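Local coordinates for hypothetical protein SPy1581 (PDB 1YHF), which is of unknown function but belongs to the cupin type-2 family of small beta-barrel proteins, at residues E72-D76 and Q77-R81; V89-A92 and G93-H96. One frame throughout, in Å; residues are numbered along the deposited sequence.

Contact 1. Residues E72-D76 and Q77-R81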
ATOM      1  N   GLU A  72      10.553  -3.161  -4.742  1.00 30.77           N
ATOM      2  CA  GLU A  72      11.767  -2.834  -4.031  1.00 30.77           C
ATOM      3  C   GLU A  72      11.486  -1.748  -3.023  1.00 30.96           C
ATOM      4  O   GLU A  72      11.088  -0.621  -3.371  1.00 31.19           O
ATOM      5  CB  GLU A  72      12.855  -2.389  -4.978  1.00 31.17           C
ATOM      6  CG  GLU A  72      14.214  -2.265  -4.333  1.00 32.04           C
ATOM      7  CD  GLU A  72      15.287  -2.047  -5.382  1.00 36.14           C
ATOM      8  OE1 GLU A  72      15.240  -1.001  -6.067  1.00 37.20           O
ATOM      9  OE2 GLU A  72      16.158  -2.927  -5.542  1.00 35.87           O
ATOM     10  N   ILE A  73      11.688  -2.111  -1.766  1.00 30.72           N
ATOM     11  CA  ILE A  73      11.396  -1.240  -0.665  1.00 30.60           C
ATOM     12  C   ILE A  73      12.702  -0.779  -0.040  1.00 30.70           C
ATOM     13  O   ILE A  73      13.589  -1.566   0.230  1.00 30.28           O
ATOM     14  CB  ILE A  73      10.408  -1.927   0.324  1.00 31.13           C
ATOM     15  CG1 ILE A  73       9.114  -2.260  -0.455  1.00 30.92           C
ATOM     16  CG2 ILE A  73      10.200  -1.084   1.590  1.00 30.20           C
ATOM     17  CD1 ILE A  73       7.945  -2.645   0.355  1.00 33.75           C
ATOM     18  N   THR A  74      12.811   0.525   0.141  1.00 30.73           N
ATOM     19  CA  THR A  74      13.948   1.127   0.821  1.00 31.38           C
ATOM     20  C   THR A  74      13.462   1.630   2.153  1.00 31.66           C
ATOM     21  O   THR A  74      12.423   2.292   2.228  1.00 31.60           O
ATOM     22  CB  THR A  74      14.493   2.332   0.023  1.00 31.13           C
ATOM     23  OG1 THR A  74      14.773   1.906  -1.311  1.00 30.88           O
ATOM     24  CG2 THR A  74      15.754   2.880   0.660  1.00 32.19           C
ATOM     25  N   ILE A  75      14.199   1.286   3.199  1.00 31.30           N
ATOM     26  CA  ILE A  75      13.919   1.787   4.536  1.00 32.01           C
ATOM     27  C   ILE A  75      15.234   2.359   5.040  1.00 32.46           C
ATOM     28  O   ILE A  75      16.191   1.618   5.234  1.00 32.44           O
ATOM     29  CB  ILE A  75      13.383   0.681   5.491  1.00 31.57           C
ATOM     30  CG1 ILE A  75      12.082   0.073   4.956  1.00 30.88           C
ATOM     31  CG2 ILE A  75      13.195   1.241   6.904  1.00 31.90           C
ATOM     32  CD1 ILE A  75      11.522  -1.053   5.835  1.00 30.98           C
ATOM     33  N   ASP A  76      15.272   3.681   5.206  1.00 33.74           N
ATOM     34  CA  ASP A  76      16.516   4.428   5.477  1.00 35.60           C
ATOM     35  C   ASP A  76      17.543   4.131   4.383  1.00 36.16           C
ATOM     36  O   ASP A  76      17.387   4.572   3.251  1.00 36.05           O
ATOM     37  CB  ASP A  76      17.070   4.113   6.869  1.00 35.59           C
ATOM     38  CG  ASP A  76      18.111   5.127   7.340  1.00 38.29           C
ATOM     39  OD1 ASP A  76      18.251   6.224   6.734  1.00 40.19           O
ATOM     40  OD2 ASP A  76      18.796   4.814   8.336  1.00 39.25           O
ATOM     41  N   GLN A  77      18.565   3.349   4.716  1.00 37.45           N
ATOM     42  CA  GLN A  77      19.601   2.997   3.746  1.00 38.87           C
ATOM     43  C   GLN A  77      19.276   1.752   2.924  1.00 38.56           C
ATOM     44  O   GLN A  77      19.629   1.682   1.742  1.00 39.54           O
ATOM     45  CB  GLN A  77      20.961   2.829   4.440  1.00 39.47           C
ATOM     46  CG  GLN A  77      21.094   1.583   5.339  1.00 43.65           C
ATOM     47  CD  GLN A  77      21.784   0.409   4.630  1.00 47.72           C
ATOM     48  OE1 GLN A  77      22.505  -0.369   5.259  1.00 49.70           O
ATOM     49  NE2 GLN A  77      21.571   0.289   3.316  1.00 48.24           N
ATOM     50  N   GLU A  78      18.595   0.793   3.552  1.00 37.28           N
ATOM     51  CA  GLU A  78      18.568  -0.594   3.102  1.00 36.02           C
ATOM     52  C   GLU A  78      17.435  -0.899   2.122  1.00 34.63           C
ATOM     53  O   GLU A  78      16.333  -0.362   2.249  1.00 33.26           O
ATOM     54  CB  GLU A  78      18.458  -1.494   4.330  1.00 36.35           C
ATOM     55  CG  GLU A  78      18.822  -2.942   4.089  1.00 38.95           C
ATOM     56  CD  GLU A  78      19.048  -3.698   5.377  1.00 43.56           C
ATOM     57  OE1 GLU A  78      18.863  -4.940   5.373  1.00 45.15           O
ATOM     58  OE2 GLU A  78      19.409  -3.055   6.395  1.00 45.53           O
ATOM     59  N   THR A  79      17.709  -1.768   1.153  1.00 33.68           N
ATOM     60  CA  THR A  79      16.656  -2.225   0.230  1.00 33.37           C
ATOM     61  C   THR A  79      16.197  -3.657   0.495  1.00 32.49           C
ATOM     62  O   THR A  79      16.989  -4.537   0.811  1.00 32.28           O
ATOM     63  CB  THR A  79      17.030  -2.075  -1.279  1.00 33.42           C
ATOM     64  OG1 THR A  79      17.964  -3.092  -1.652  1.00 35.38           O
ATOM     65  CG2 THR A  79      17.610  -0.714  -1.558  1.00 33.29           C
ATOM     66  N   TYR A  80      14.903  -3.864   0.329  1.00 31.78           N
ATOM     67  CA  TYR A  80      14.250  -5.134   0.566  1.00 31.50           C
ATOM     68  C   TYR A  80      13.440  -5.412  -0.689  1.00 31.91           C
ATOM     69  O   TYR A  80      12.741  -4.526  -1.188  1.00 31.77           O
ATOM     70  CB  TYR A  80      13.295  -4.997   1.769  1.00 31.05           C
ATOM     71  CG  TYR A  80      13.962  -4.503   3.043  1.00 30.26           C
ATOM     72  CD1 TYR A  80      14.338  -5.395   4.048  1.00 30.00           C
ATOM     73  CD2 TYR A  80      14.226  -3.144   3.241  1.00 29.22           C
ATOM     74  CE1 TYR A  80      14.955  -4.938   5.211  1.00 28.37           C
ATOM     75  CE2 TYR A  80      14.849  -2.691   4.381  1.00 27.51           C
ATOM     76  CZ  TYR A  80      15.204  -3.589   5.364  1.00 28.74           C
ATOM     77  OH  TYR A  80      15.796  -3.117   6.507  1.00 30.18           O
ATOM     78  N   ARG A  81      13.545  -6.618  -1.223  1.00 31.92           N
ATOM     79  CA  ARG A  81      12.729  -6.961  -2.377  1.00 32.65           C
ATOM     80  C   ARG A  81      11.574  -7.821  -1.902  1.00 31.91           C
ATOM     81  O   ARG A  81      11.769  -8.930  -1.446  1.00 32.17           O
ATOM     82  CB  ARG A  81      13.539  -7.644  -3.480  1.00 33.46           C
ATOM     83  CG  ARG A  81      14.378  -6.679  -4.319  1.00 35.66           C
ATOM     84  CD  ARG A  81      15.821  -6.741  -3.912  1.00 39.22           C
ATOM     85  NE  ARG A  81      16.605  -5.606  -4.401  1.00 41.21           N
ATOM     86  CZ  ARG A  81      17.927  -5.637  -4.569  1.00 42.01           C
ATOM     87  NH1 ARG A  81      18.609  -6.752  -4.320  1.00 41.25           N
ATOM     88  NH2 ARG A  81      18.568  -4.558  -5.005  1.00 42.83           N
TER
HETATM   89  O   HOH W   1      16.321  -0.298   7.314  1.00 46.31           O

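Contact 2. Residues V89-A92 and G93-H96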
ATOM      1  N   VAL A  89       6.930  -4.259   7.550  1.00 27.67           N
ATOM      2  CA  VAL A  89       6.482  -3.102   8.295  1.00 28.60           C
ATOM      3  C   VAL A  89       7.584  -2.070   8.246  1.00 29.32           C
ATOM      4  O   VAL A  89       8.698  -2.308   8.739  1.00 28.68           O
ATOM      5  CB  VAL A  89       6.140  -3.443   9.779  1.00 29.03           C
ATOM      6  CG1 VAL A  89       5.647  -2.214  10.518  1.00 28.25           C
ATOM      7  CG2 VAL A  89       5.095  -4.582   9.845  1.00 28.02           C
HETATM    8  N   MSE A  90       7.275  -0.936   7.619  1.00 29.73           N
HETATM    9  CA  MSE A  90       8.223   0.165   7.501  1.00 31.02           C
HETATM   10  C   MSE A  90       7.991   1.066   8.704  1.00 30.25           C
HETATM   11  O   MSE A  90       6.905   1.653   8.836  1.00 31.14           O
HETATM   12  CB  MSE A  90       8.012   0.915   6.184  1.00 30.64           C
HETATM   13  CG  MSE A  90       7.832  -0.005   4.981  1.00 31.28           C
HETATM   14 SE   MSE A  90       7.600   0.953   3.296  0.91 35.25          SE
HETATM   15  CE  MSE A  90       5.820   1.787   3.635  1.00 26.27           C
ATOM     16  N   PRO A  91       8.991   1.164   9.600  1.00 30.12           N
ATOM     17  CA  PRO A  91       8.825   1.854  10.896  1.00 30.07           C
ATOM     18  C   PRO A  91       8.552   3.365  10.823  1.00 29.49           C
ATOM     19  O   PRO A  91       9.079   4.063   9.945  1.00 28.55           O
ATOM     20  CB  PRO A  91      10.147   1.569  11.618  1.00 30.16           C
ATOM     21  CG  PRO A  91      11.138   1.320  10.505  1.00 31.13           C
ATOM     22  CD  PRO A  91      10.346   0.592   9.448  1.00 29.96           C
ATOM     23  N   ALA A  92       7.719   3.841  11.748  1.00 29.26           N
ATOM     24  CA  ALA A  92       7.360   5.258  11.857  1.00 29.58           C
ATOM     25  C   ALA A  92       8.596   6.138  11.925  1.00 29.90           C
ATOM     26  O   ALA A  92       9.587   5.781  12.572  1.00 29.85           O
ATOM     27  CB  ALA A  92       6.477   5.499  13.100  1.00 29.44           C
ATOM     28  N   GLY A  93       8.546   7.270  11.232  1.00 29.91           N
ATOM     29  CA  GLY A  93       9.604   8.287  11.345  1.00 30.47           C
ATOM     30  C   GLY A  93      10.893   8.019  10.592  1.00 30.37           C
ATOM     31  O   GLY A  93      11.812   8.842  10.631  1.00 30.56           O
ATOM     32  N   ILE A  94      10.968   6.866   9.923  1.00 29.60           N
ATOM     33  CA  ILE A  94      12.146   6.473   9.147  1.00 28.97           C
ATOM     34  C   ILE A  94      11.797   6.595   7.663  1.00 29.41           C
ATOM     35  O   ILE A  94      10.746   6.077   7.230  1.00 29.01           O
ATOM     36  CB  ILE A  94      12.614   5.013   9.482  1.00 29.41           C
ATOM     37  CG1 ILE A  94      12.853   4.823  10.988  1.00 28.18           C
ATOM     38  CG2 ILE A  94      13.873   4.619   8.672  1.00 27.63           C
ATOM     39  CD1 ILE A  94      14.075   5.552  11.502  1.00 32.16           C
ATOM     40  N   PRO A  95      12.630   7.329   6.885  1.00 29.23           N
ATOM     41  CA  PRO A  95      12.338   7.451   5.462  1.00 29.05           C
ATOM     42  C   PRO A  95      12.253   6.101   4.741  1.00 28.93           C
ATOM     43  O   PRO A  95      13.042   5.189   5.014  1.00 29.32           O
ATOM     44  CB  PRO A  95      13.503   8.303   4.931  1.00 28.97           C
ATOM     45  CG  PRO A  95      13.937   9.100   6.109  1.00 29.83           C
ATOM     46  CD  PRO A  95      13.812   8.128   7.263  1.00 29.13           C
ATOM     47  N   HIS A  96      11.278   5.997   3.850  1.00 28.41           N
ATOM     48  CA  HIS A  96      11.089   4.830   2.996  1.00 28.48           C
ATOM     49  C   HIS A  96      10.664   5.250   1.599  1.00 28.63           C
ATOM     50  O   HIS A  96      10.166   6.361   1.381  1.00 28.13           O
ATOM     51  CB  HIS A  96      10.079   3.822   3.594  1.00 27.88           C
ATOM     52  CG  HIS A  96       8.808   4.443   4.096  1.00 29.07           C
ATOM     53  ND1 HIS A  96       7.828   4.931   3.258  1.00 29.65           N
ATOM     54  CD2 HIS A  96       8.348   4.628   5.356  1.00 29.48           C
ATOM     55  CE1 HIS A  96       6.826   5.406   3.979  1.00 30.39           C
ATOM     56  NE2 HIS A  96       7.120   5.244   5.257  1.00 31.98           N
TER
HETATM   57  O   HOH W   2       6.431   4.358   8.192  1.00 25.78           O

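Contact 1. Residues E72-D76 and Q77-R81
The ring of Tyr80 has the carbonyl oxygen of Ile73 at one edge, near the ring plane. A water also lies in that plane. It donates to Ile75 O and is hydrogen-bonded to Tyr80 OH, so it links the phenol to the opposite strand. Ile75 comes to the ring at a slant and crosses the tyrosine at about a right angle. Its CB is 3.8 Å from Tyr80 CE2.

The guanidinium of Arg81 has Thr79 OG1 over one face, offset toward the rim. At its edge sits the carboxylate of Glu72. Both NE and NH2 of Arg81 donate to the single oxygen Glu72 OE2, at 2.9 Å and 3.0 Å, in a side-on salt bridge. NE uses the anti lone pair of OE2, and NH2 comes nearly along its C-O axis. The carboxylate and guanidinium planes are 32° apart. Glu72 reaches this point with CG anti to its backbone N (chi1 -170°) and an extended chain, and runs alongside Arg81.

The segments form a beta hairpin of the cupin fold, closed by a type II' turn from Ile75 to Glu78. Asp76 takes the positive phi (55°) at the first corner of the turn. Ile73 and Tyr80 are a hydrogen-bonded antiparallel pair: Ile73 N to Tyr80 O is 2.7 Å and nearly straight. Ile75 and Glu78 make the second such pair, with Ile75 N to Glu78 O at 2.9 Å. Glu72, Thr74, Thr79 and Arg81 share one face of the sheet. On the other face, Ile73 packs on Ile88 and Met90, and Tyr80 also touches Ile88.

Contact 2. Residues V89-A92 and G93-H96
His96 holds CG between its backbone N and carbonyl carbon (chi1 47°), and this turns the imidazole toward Met90. Met90, a selenomethionine, has CG beside its backbone N, runs straight through chi2, and bends at chi3 (-67°). The bend lays the methyl over one face of the histidine ring.

Met90 CE is 3.8 Å from the centroid of the His96 ring and almost directly above it, a CH-pi contact. Met90 SE lies over the same ring, 4.1 Å from the His96 centroid but further from the normal, as the selenium counterpart of a Met-aromatic contact. The two side chains cross at about a right angle. His96 is buried, and its ND1 has no polar partner. Its NE2 gives a weak bond to a water, which lies 2.8 Å from Met90 O, within hydrogen-bonding distance. The water thus bridges NE2 loosely toward the backbone of strand 87-90. His56 also meets the His96 ring edge-to-face.

The chain between the two residues reverses through a type II turn from Pro91 to Ile94. Its closing bond, Ile94 N to Pro91 O, is weak at 3.4 Å. Gly93 has a positive phi (78°), which suits glycine at this corner. Within the turn, Pro91 CG lies 3.9 Å from Ile94 CG1, and the two side chains cross obliquely. Both also touch Ile75. Ala92 N is hydrogen-bonded to Asp61 OD1, which ties the turn to strand 61-68.

The Pro-X-Gly-X-X-His sequence from Pro91 to His96 fits the second conserved cupin motif. Its histidine is a metal ligand in many relatives; here a water, not a metal, lies at His96 NE2.

In the fold
Contact 1 comes first along the chain, and strand 78-83 leads on to strand 87-90, where contact 2 begins. Their centres are about 10 Å apart, on the same side of the centre of the chain. Contact 1 is the hairpin at one margin of the four-stranded sheet. Contact 2 starts on strand 87-90, an edge strand of the five-stranded sheet within this chain, and turns into strand 96-100, which lies beside strand 70-75. The two meet directly: Asp76 N is probably hydrogen-bonded to Pro95 O, and Ile73 CG2 packs on Met90 SE. Together they join the two sheets of the cupin fold at this end.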